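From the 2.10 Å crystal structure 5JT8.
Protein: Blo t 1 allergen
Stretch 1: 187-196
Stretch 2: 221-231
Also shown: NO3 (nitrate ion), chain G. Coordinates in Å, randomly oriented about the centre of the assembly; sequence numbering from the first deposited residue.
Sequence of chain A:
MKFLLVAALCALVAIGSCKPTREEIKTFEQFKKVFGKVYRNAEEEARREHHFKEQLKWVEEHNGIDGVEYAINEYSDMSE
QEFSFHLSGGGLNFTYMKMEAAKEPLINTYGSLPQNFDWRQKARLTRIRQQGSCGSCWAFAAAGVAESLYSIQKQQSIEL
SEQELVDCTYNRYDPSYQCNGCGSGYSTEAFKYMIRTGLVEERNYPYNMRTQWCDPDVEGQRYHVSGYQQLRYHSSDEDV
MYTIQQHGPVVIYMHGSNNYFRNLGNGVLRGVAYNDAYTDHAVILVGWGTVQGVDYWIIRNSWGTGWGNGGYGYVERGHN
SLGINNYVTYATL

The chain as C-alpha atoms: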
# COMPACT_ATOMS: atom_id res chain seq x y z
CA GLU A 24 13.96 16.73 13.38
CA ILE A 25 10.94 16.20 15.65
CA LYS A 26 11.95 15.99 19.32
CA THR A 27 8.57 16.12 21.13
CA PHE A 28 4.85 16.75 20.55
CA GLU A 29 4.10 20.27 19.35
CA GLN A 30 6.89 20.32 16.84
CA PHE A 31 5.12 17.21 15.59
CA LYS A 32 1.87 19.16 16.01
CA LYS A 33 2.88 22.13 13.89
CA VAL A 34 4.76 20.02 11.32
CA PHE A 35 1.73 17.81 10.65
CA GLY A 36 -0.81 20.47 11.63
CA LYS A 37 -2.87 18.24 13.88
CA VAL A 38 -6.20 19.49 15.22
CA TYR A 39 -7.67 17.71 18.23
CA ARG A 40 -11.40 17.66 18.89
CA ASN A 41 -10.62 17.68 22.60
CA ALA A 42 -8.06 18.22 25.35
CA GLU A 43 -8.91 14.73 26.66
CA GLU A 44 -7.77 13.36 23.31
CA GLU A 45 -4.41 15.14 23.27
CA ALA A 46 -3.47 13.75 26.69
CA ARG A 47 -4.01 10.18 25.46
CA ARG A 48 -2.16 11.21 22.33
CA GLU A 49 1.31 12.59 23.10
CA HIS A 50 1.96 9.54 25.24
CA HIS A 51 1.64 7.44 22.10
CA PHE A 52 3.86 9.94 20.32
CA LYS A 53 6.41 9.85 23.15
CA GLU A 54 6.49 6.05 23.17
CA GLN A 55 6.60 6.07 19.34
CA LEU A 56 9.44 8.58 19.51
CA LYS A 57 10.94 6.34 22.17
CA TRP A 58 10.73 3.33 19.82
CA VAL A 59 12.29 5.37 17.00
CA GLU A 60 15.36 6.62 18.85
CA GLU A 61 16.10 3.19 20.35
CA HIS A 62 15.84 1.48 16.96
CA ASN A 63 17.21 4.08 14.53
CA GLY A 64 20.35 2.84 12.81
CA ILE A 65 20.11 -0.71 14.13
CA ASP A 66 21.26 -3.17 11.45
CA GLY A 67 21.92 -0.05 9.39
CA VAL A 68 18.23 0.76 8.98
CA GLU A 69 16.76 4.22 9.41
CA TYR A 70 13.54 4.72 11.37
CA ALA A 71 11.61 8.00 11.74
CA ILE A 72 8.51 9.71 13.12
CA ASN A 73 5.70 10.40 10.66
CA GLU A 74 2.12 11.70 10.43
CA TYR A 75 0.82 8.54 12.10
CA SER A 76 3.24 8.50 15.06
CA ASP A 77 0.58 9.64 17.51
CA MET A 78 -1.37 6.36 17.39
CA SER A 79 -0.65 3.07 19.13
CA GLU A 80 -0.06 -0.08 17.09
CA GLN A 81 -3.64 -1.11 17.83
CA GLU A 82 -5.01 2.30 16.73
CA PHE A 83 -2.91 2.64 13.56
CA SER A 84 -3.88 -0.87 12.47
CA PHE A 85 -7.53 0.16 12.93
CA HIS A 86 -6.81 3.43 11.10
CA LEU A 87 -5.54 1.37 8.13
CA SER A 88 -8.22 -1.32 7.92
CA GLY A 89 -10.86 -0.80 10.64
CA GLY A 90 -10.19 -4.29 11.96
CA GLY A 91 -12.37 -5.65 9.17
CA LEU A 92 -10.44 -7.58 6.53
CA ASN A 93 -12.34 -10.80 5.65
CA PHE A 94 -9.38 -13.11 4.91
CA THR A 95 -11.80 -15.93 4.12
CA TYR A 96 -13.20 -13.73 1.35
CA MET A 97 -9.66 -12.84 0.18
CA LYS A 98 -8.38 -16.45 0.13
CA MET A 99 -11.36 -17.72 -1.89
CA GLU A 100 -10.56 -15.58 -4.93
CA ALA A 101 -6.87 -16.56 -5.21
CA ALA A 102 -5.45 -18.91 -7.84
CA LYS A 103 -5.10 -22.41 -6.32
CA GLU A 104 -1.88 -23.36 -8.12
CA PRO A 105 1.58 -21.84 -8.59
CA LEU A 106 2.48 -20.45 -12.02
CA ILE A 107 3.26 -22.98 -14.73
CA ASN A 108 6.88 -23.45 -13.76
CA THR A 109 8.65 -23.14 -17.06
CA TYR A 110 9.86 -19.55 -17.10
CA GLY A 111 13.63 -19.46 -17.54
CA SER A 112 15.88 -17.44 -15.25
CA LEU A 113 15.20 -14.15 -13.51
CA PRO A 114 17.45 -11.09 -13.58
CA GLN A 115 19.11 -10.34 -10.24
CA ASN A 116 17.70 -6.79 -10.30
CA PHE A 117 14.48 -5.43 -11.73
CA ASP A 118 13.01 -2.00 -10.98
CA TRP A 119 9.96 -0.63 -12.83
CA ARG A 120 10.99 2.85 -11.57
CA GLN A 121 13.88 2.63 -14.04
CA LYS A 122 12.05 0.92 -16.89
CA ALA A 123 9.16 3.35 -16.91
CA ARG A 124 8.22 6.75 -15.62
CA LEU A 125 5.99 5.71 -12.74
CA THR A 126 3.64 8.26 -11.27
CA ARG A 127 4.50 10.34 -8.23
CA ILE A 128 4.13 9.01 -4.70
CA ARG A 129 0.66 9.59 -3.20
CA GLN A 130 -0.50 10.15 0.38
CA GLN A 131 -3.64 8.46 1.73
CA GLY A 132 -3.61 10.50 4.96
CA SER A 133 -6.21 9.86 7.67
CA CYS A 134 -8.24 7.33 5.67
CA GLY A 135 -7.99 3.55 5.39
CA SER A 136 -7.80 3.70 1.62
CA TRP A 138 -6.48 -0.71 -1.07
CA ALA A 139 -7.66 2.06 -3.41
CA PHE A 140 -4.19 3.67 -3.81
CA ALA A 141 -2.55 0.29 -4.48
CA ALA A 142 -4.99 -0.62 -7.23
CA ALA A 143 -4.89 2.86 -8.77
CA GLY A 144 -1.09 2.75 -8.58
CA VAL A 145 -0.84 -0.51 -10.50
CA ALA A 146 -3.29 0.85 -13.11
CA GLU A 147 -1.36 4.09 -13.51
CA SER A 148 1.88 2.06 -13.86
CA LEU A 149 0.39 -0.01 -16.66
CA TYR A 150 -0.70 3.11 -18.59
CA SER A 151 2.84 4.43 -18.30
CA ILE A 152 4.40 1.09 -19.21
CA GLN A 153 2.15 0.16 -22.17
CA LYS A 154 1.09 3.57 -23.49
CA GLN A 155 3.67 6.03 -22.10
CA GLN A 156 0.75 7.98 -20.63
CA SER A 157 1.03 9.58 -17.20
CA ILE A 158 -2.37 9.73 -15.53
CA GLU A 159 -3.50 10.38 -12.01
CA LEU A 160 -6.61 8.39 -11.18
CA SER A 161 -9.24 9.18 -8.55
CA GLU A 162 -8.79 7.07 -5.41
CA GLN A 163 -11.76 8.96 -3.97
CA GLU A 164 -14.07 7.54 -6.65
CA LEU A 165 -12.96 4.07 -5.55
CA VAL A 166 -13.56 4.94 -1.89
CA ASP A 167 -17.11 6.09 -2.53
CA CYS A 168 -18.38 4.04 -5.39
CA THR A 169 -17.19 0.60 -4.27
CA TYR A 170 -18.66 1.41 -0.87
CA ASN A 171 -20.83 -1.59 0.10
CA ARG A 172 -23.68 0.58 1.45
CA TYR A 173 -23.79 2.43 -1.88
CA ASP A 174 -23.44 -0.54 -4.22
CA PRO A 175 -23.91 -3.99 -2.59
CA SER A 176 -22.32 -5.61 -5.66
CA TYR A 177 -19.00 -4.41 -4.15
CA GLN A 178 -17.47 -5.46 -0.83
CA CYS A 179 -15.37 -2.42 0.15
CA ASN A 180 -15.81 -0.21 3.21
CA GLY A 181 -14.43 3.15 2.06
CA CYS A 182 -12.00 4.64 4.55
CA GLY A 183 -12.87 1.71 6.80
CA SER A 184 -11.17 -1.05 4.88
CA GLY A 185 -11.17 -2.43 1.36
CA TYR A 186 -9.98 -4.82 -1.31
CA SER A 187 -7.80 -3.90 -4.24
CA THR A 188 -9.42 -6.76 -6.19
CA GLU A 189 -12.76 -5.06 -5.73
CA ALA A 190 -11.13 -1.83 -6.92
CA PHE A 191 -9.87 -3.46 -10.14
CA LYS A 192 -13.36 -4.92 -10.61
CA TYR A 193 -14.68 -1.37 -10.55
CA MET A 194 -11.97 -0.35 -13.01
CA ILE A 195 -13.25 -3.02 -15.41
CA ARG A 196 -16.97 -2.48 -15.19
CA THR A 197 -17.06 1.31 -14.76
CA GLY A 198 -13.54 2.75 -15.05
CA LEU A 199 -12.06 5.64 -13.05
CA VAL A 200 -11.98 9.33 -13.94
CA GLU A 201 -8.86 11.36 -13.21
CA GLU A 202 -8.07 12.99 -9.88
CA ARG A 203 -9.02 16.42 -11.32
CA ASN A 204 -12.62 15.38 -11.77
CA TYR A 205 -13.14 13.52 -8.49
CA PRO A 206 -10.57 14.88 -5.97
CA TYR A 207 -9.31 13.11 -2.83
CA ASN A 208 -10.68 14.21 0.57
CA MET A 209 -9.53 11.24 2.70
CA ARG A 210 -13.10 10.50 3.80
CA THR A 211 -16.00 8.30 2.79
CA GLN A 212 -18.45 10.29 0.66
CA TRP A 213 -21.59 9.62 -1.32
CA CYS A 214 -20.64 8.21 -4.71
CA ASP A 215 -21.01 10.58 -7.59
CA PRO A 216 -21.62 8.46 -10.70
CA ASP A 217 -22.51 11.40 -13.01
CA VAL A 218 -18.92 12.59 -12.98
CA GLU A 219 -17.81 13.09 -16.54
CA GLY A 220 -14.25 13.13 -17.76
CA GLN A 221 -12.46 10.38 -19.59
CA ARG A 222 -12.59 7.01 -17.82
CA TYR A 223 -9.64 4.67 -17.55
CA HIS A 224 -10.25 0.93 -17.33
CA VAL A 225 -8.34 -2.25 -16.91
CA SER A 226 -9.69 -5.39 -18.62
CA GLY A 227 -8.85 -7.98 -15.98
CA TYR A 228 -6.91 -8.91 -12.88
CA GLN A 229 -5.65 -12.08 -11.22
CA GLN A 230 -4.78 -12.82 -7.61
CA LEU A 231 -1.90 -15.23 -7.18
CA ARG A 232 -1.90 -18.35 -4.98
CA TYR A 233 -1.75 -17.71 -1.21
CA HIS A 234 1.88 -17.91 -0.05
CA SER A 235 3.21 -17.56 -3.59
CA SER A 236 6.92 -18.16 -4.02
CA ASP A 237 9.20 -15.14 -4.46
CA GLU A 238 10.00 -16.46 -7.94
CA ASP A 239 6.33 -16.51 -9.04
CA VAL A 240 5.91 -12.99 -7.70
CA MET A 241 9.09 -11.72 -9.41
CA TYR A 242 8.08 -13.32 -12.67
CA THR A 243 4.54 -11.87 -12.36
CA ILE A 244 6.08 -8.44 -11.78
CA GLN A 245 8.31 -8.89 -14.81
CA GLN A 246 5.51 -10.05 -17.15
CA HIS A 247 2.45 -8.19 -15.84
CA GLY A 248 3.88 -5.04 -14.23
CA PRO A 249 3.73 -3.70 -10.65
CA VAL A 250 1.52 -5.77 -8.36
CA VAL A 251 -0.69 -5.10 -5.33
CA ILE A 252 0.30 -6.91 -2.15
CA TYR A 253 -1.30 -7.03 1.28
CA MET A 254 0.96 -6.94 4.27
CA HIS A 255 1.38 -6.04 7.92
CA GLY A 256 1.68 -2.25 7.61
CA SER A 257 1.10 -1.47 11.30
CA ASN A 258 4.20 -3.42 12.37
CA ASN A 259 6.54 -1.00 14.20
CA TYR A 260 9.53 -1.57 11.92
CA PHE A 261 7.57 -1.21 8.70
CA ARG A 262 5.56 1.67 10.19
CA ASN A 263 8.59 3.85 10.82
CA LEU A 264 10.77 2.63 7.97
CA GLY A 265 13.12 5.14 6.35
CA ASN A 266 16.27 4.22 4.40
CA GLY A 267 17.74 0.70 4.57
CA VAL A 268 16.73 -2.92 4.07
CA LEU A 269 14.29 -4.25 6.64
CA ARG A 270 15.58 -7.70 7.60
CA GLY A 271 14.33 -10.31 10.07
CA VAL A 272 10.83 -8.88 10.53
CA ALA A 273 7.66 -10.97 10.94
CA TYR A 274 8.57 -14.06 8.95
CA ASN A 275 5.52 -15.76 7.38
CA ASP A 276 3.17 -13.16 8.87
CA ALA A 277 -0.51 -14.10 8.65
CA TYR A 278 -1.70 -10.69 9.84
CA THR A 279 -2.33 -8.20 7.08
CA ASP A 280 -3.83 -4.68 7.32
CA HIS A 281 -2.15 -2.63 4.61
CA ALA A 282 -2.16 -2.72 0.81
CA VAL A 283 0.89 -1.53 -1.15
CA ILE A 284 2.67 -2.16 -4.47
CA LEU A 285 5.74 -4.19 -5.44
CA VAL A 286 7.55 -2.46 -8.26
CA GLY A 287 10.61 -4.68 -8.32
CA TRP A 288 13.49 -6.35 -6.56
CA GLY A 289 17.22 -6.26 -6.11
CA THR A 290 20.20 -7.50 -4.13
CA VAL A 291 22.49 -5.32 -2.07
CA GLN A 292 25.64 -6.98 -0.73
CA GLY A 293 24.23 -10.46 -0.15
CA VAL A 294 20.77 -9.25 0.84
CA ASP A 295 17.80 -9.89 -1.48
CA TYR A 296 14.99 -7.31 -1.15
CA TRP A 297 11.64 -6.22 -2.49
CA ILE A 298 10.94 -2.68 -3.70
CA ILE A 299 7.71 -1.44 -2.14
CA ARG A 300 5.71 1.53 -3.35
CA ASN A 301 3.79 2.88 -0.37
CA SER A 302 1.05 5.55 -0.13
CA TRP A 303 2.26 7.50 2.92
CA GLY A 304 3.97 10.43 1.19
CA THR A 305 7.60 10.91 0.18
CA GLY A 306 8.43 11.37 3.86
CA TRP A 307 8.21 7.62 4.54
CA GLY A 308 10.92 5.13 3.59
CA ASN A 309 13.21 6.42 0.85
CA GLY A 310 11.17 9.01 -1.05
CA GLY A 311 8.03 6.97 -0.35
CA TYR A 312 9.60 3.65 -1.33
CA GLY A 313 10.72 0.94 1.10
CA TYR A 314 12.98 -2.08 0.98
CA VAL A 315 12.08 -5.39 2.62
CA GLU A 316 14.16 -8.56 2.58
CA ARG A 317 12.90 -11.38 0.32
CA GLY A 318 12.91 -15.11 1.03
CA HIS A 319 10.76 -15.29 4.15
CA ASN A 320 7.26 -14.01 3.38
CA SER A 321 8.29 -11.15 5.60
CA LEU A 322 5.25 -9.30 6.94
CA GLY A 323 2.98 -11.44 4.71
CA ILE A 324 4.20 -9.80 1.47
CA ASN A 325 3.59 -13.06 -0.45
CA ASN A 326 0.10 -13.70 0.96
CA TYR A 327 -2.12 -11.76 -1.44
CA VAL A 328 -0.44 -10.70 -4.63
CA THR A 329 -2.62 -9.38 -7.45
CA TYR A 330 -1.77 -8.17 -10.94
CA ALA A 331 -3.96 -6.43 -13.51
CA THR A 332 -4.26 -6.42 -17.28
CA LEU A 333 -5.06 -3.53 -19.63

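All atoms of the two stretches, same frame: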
# COMPACT_ATOMS: atom_id res chain seq x y z
N SER A 187 -8.29 -4.40 -2.97
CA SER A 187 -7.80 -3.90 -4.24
C SER A 187 -8.43 -4.70 -5.38
O SER A 187 -8.60 -4.18 -6.47
CB SER A 187 -6.25 -3.98 -4.32
OG SER A 187 -5.59 -3.03 -3.46
N THR A 188 -8.77 -5.96 -5.14
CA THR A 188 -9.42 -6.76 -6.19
C THR A 188 -10.77 -6.15 -6.55
O THR A 188 -11.14 -6.06 -7.72
CB THR A 188 -9.62 -8.24 -5.77
OG1 THR A 188 -10.23 -8.27 -4.48
CG2 THR A 188 -8.28 -8.98 -5.72
N GLU A 189 -11.49 -5.72 -5.53
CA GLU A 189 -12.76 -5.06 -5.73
C GLU A 189 -12.56 -3.76 -6.49
O GLU A 189 -13.38 -3.40 -7.33
CB GLU A 189 -13.43 -4.81 -4.40
CG GLU A 189 -13.98 -6.08 -3.72
CD GLU A 189 -15.15 -6.72 -4.48
OE1 GLU A 189 -14.89 -7.53 -5.39
OE2 GLU A 189 -16.32 -6.43 -4.17
N ALA A 190 -11.44 -3.07 -6.22
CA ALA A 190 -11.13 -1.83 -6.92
C ALA A 190 -10.89 -2.07 -8.41
O ALA A 190 -11.40 -1.33 -9.25
CB ALA A 190 -9.91 -1.16 -6.28
N PHE A 191 -10.11 -3.10 -8.74
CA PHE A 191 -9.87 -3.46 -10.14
C PHE A 191 -11.18 -3.83 -10.82
O PHE A 191 -11.39 -3.48 -11.98
CB PHE A 191 -8.89 -4.61 -10.26
CG PHE A 191 -7.48 -4.23 -9.96
CD1 PHE A 191 -6.91 -3.12 -10.57
CD2 PHE A 191 -6.73 -4.96 -9.06
CE1 PHE A 191 -5.61 -2.76 -10.29
CE2 PHE A 191 -5.43 -4.61 -8.77
CZ PHE A 191 -4.86 -3.51 -9.39
N LYS A 192 -12.03 -4.57 -10.10
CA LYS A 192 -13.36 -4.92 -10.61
C LYS A 192 -14.11 -3.67 -11.06
O LYS A 192 -14.74 -3.64 -12.12
CB LYS A 192 -14.15 -5.66 -9.53
CG LYS A 192 -15.59 -6.00 -9.89
CD LYS A 192 -16.32 -6.70 -8.73
CE LYS A 192 -15.69 -8.05 -8.42
NZ LYS A 192 -16.30 -8.67 -7.21
N TYR A 193 -14.03 -2.62 -10.25
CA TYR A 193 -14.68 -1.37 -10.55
C TYR A 193 -14.02 -0.73 -11.78
O TYR A 193 -14.68 -0.12 -12.62
CB TYR A 193 -14.61 -0.44 -9.35
CG TYR A 193 -15.33 0.86 -9.55
CD1 TYR A 193 -14.68 1.95 -10.12
CD2 TYR A 193 -16.67 1.00 -9.17
CE1 TYR A 193 -15.33 3.14 -10.33
CE2 TYR A 193 -17.33 2.20 -9.36
CZ TYR A 193 -16.66 3.27 -9.94
OH TYR A 193 -17.30 4.46 -10.13
N MET A 194 -12.71 -0.89 -11.89
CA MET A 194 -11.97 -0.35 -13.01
C MET A 194 -12.35 -1.04 -14.32
O MET A 194 -12.30 -0.44 -15.39
CB MET A 194 -10.48 -0.46 -12.75
CG MET A 194 -9.98 0.58 -11.77
SD MET A 194 -8.19 0.64 -11.83
CE MET A 194 -7.81 0.69 -10.08
N ILE A 195 -12.76 -2.30 -14.24
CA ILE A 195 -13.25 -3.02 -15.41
C ILE A 195 -14.65 -2.58 -15.80
O ILE A 195 -14.90 -2.19 -16.94
CB ILE A 195 -13.26 -4.54 -15.17
CG1 ILE A 195 -11.83 -5.08 -15.08
CG2 ILE A 195 -14.03 -5.28 -16.27
CD1 ILE A 195 -11.76 -6.44 -14.42
N ARG A 196 -15.56 -2.64 -14.84
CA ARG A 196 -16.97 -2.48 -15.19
C ARG A 196 -17.35 -1.03 -15.43
O ARG A 196 -18.26 -0.74 -16.21
CB ARG A 196 -17.84 -3.08 -14.08
CG ARG A 196 -17.61 -4.57 -13.90
CD ARG A 196 -18.40 -5.12 -12.71
NE ARG A 196 -18.07 -6.52 -12.45
CZ ARG A 196 -18.46 -7.20 -11.38
NH1 ARG A 196 -19.20 -6.61 -10.44
NH2 ARG A 196 -18.11 -8.47 -11.23
N GLN A 221 -12.81 11.65 -19.00
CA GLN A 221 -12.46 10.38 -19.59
C GLN A 221 -12.36 9.33 -18.48
O GLN A 221 -11.99 9.65 -17.35
CB GLN A 221 -11.15 10.51 -20.36
CG GLN A 221 -10.79 9.26 -21.11
CD GLN A 221 -10.03 9.58 -22.37
OE1 GLN A 221 -10.11 10.70 -22.88
NE2 GLN A 221 -9.30 8.59 -22.88
N ARG A 222 -12.69 8.08 -18.80
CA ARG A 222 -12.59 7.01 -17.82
C ARG A 222 -11.54 6.02 -18.24
O ARG A 222 -11.47 5.63 -19.40
CB ARG A 222 -13.94 6.31 -17.61
CG ARG A 222 -14.88 7.11 -16.73
CD ARG A 222 -16.19 6.41 -16.42
NE ARG A 222 -17.03 7.28 -15.60
CZ ARG A 222 -17.12 7.21 -14.27
NH1 ARG A 222 -16.43 6.29 -13.60
NH2 ARG A 222 -17.91 8.05 -13.61
N TYR A 223 -10.72 5.61 -17.28
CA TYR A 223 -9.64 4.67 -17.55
C TYR A 223 -9.98 3.31 -16.95
O TYR A 223 -10.30 3.21 -15.76
CB TYR A 223 -8.33 5.22 -16.99
CG TYR A 223 -7.95 6.49 -17.70
CD1 TYR A 223 -8.49 7.71 -17.31
CD2 TYR A 223 -7.10 6.46 -18.80
CE1 TYR A 223 -8.17 8.89 -17.98
CE2 TYR A 223 -6.77 7.63 -19.47
CZ TYR A 223 -7.31 8.84 -19.06
OH TYR A 223 -6.98 9.99 -19.74
N HIS A 224 -9.91 2.28 -17.77
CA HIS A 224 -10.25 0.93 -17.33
C HIS A 224 -9.03 0.06 -17.23
O HIS A 224 -7.96 0.42 -17.70
CB HIS A 224 -11.23 0.28 -18.31
CG HIS A 224 -12.50 1.05 -18.50
ND1 HIS A 224 -13.68 0.71 -17.88
CD2 HIS A 224 -12.77 2.15 -19.24
CE1 HIS A 224 -14.63 1.56 -18.23
NE2 HIS A 224 -14.10 2.44 -19.06
N VAL A 225 -9.20 -1.11 -16.62
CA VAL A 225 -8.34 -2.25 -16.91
C VAL A 225 -9.30 -3.29 -17.50
O VAL A 225 -10.50 -3.10 -17.47
CB VAL A 225 -7.62 -2.78 -15.66
CG1 VAL A 225 -6.87 -1.65 -14.93
CG2 VAL A 225 -8.62 -3.45 -14.71
N SER A 226 -8.79 -4.38 -18.06
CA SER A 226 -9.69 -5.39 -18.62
C SER A 226 -9.79 -6.64 -17.76
O SER A 226 -10.68 -7.47 -17.95
CB SER A 226 -9.21 -5.79 -20.00
OG SER A 226 -8.12 -6.69 -19.85
N GLY A 227 -8.86 -6.79 -16.82
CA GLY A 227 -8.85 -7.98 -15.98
C GLY A 227 -7.82 -7.89 -14.89
O GLY A 227 -6.98 -6.98 -14.87
N TYR A 228 -7.89 -8.83 -13.96
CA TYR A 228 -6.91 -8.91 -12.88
C TYR A 228 -6.87 -10.34 -12.37
O TYR A 228 -7.81 -11.11 -12.56
CB TYR A 228 -7.28 -7.95 -11.75
CG TYR A 228 -8.59 -8.27 -11.09
CD1 TYR A 228 -9.79 -7.77 -11.59
CD2 TYR A 228 -8.65 -9.08 -9.95
CE1 TYR A 228 -11.00 -8.06 -10.97
CE2 TYR A 228 -9.86 -9.38 -9.34
CZ TYR A 228 -11.02 -8.87 -9.85
OH TYR A 228 -12.22 -9.16 -9.23
N GLN A 229 -5.76 -10.72 -11.74
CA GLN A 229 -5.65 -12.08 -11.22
C GLN A 229 -4.86 -12.09 -9.93
O GLN A 229 -3.76 -11.56 -9.86
CB GLN A 229 -4.98 -13.01 -12.24
CG GLN A 229 -4.68 -14.43 -11.70
CD GLN A 229 -5.94 -15.27 -11.50
OE1 GLN A 229 -6.74 -15.44 -12.42
NE2 GLN A 229 -6.12 -15.79 -10.28
N GLN A 230 -5.44 -12.69 -8.90
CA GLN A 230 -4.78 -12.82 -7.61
C GLN A 230 -4.02 -14.11 -7.55
O GLN A 230 -4.60 -15.16 -7.81
CB GLN A 230 -5.78 -12.77 -6.49
CG GLN A 230 -5.25 -13.25 -5.16
CD GLN A 230 -6.16 -12.83 -4.01
OE1 GLN A 230 -6.94 -11.90 -4.15
NE2 GLN A 230 -6.07 -13.52 -2.89
N LEU A 231 -2.73 -14.04 -7.22
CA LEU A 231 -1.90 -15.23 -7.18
C LEU A 231 -2.25 -16.12 -5.97
O LEU A 231 -2.92 -15.70 -5.02
CB LEU A 231 -0.41 -14.87 -7.14
CG LEU A 231 0.27 -14.09 -8.29
CD1 LEU A 231 1.79 -14.01 -8.05
CD2 LEU A 231 -0.01 -14.71 -9.66
N NO3 G . -7.07 -7.62 -2.38
O1 NO3 G . -6.49 -6.78 -3.12
O2 NO3 G . -8.26 -7.40 -2.05
O3 NO3 G . -6.47 -8.68 -1.99
O HOH W 1 -13.39 -2.60 -19.10

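The C-terminal end of helix 187-196 is met by a histidine that reaches its main-chain carbonyls: ND1 of His 224 donates to O of Ile 195 (3.3 Å) and, more weakly, to O of Met 194 (3.1 Å). The Ile 195 oxygen lies near the plane of the imidazole, at its edge, where a ring nitrogen can donate. A weak bond from Val 225 N to Met 194 O (3.4 Å) adds a main-chain link, and a water donates to O of Ile 195 (2.7 Å) and weakly to O of Val 225 (3.4 Å).

Beyond this polar junction the contact is mostly apolar. Buried Val 225 sets CG2 3.6 Å from Ile 195 CG1 and 4.0 Å from Met 194 CB, its compact branched side chain fitting close to the helix. Strand 227-230 then runs back nearly antiparallel to the helix. Ile 195 CD1 also lies 3.6 Å from Gly 227 CA. Tyr 228, which has the most surface covered by the other stretch, points toward the helix; its broad, flat ring meets several helix residues at once, with CD1 3.5 Å from Phe 191 CB and, at the ring edge, 3.7 Å from Ile 195 CD1, while O of Thr 188 sits over one ring face, 3.5 Å from Tyr 228 CZ. Together the stretches bury 611 Å².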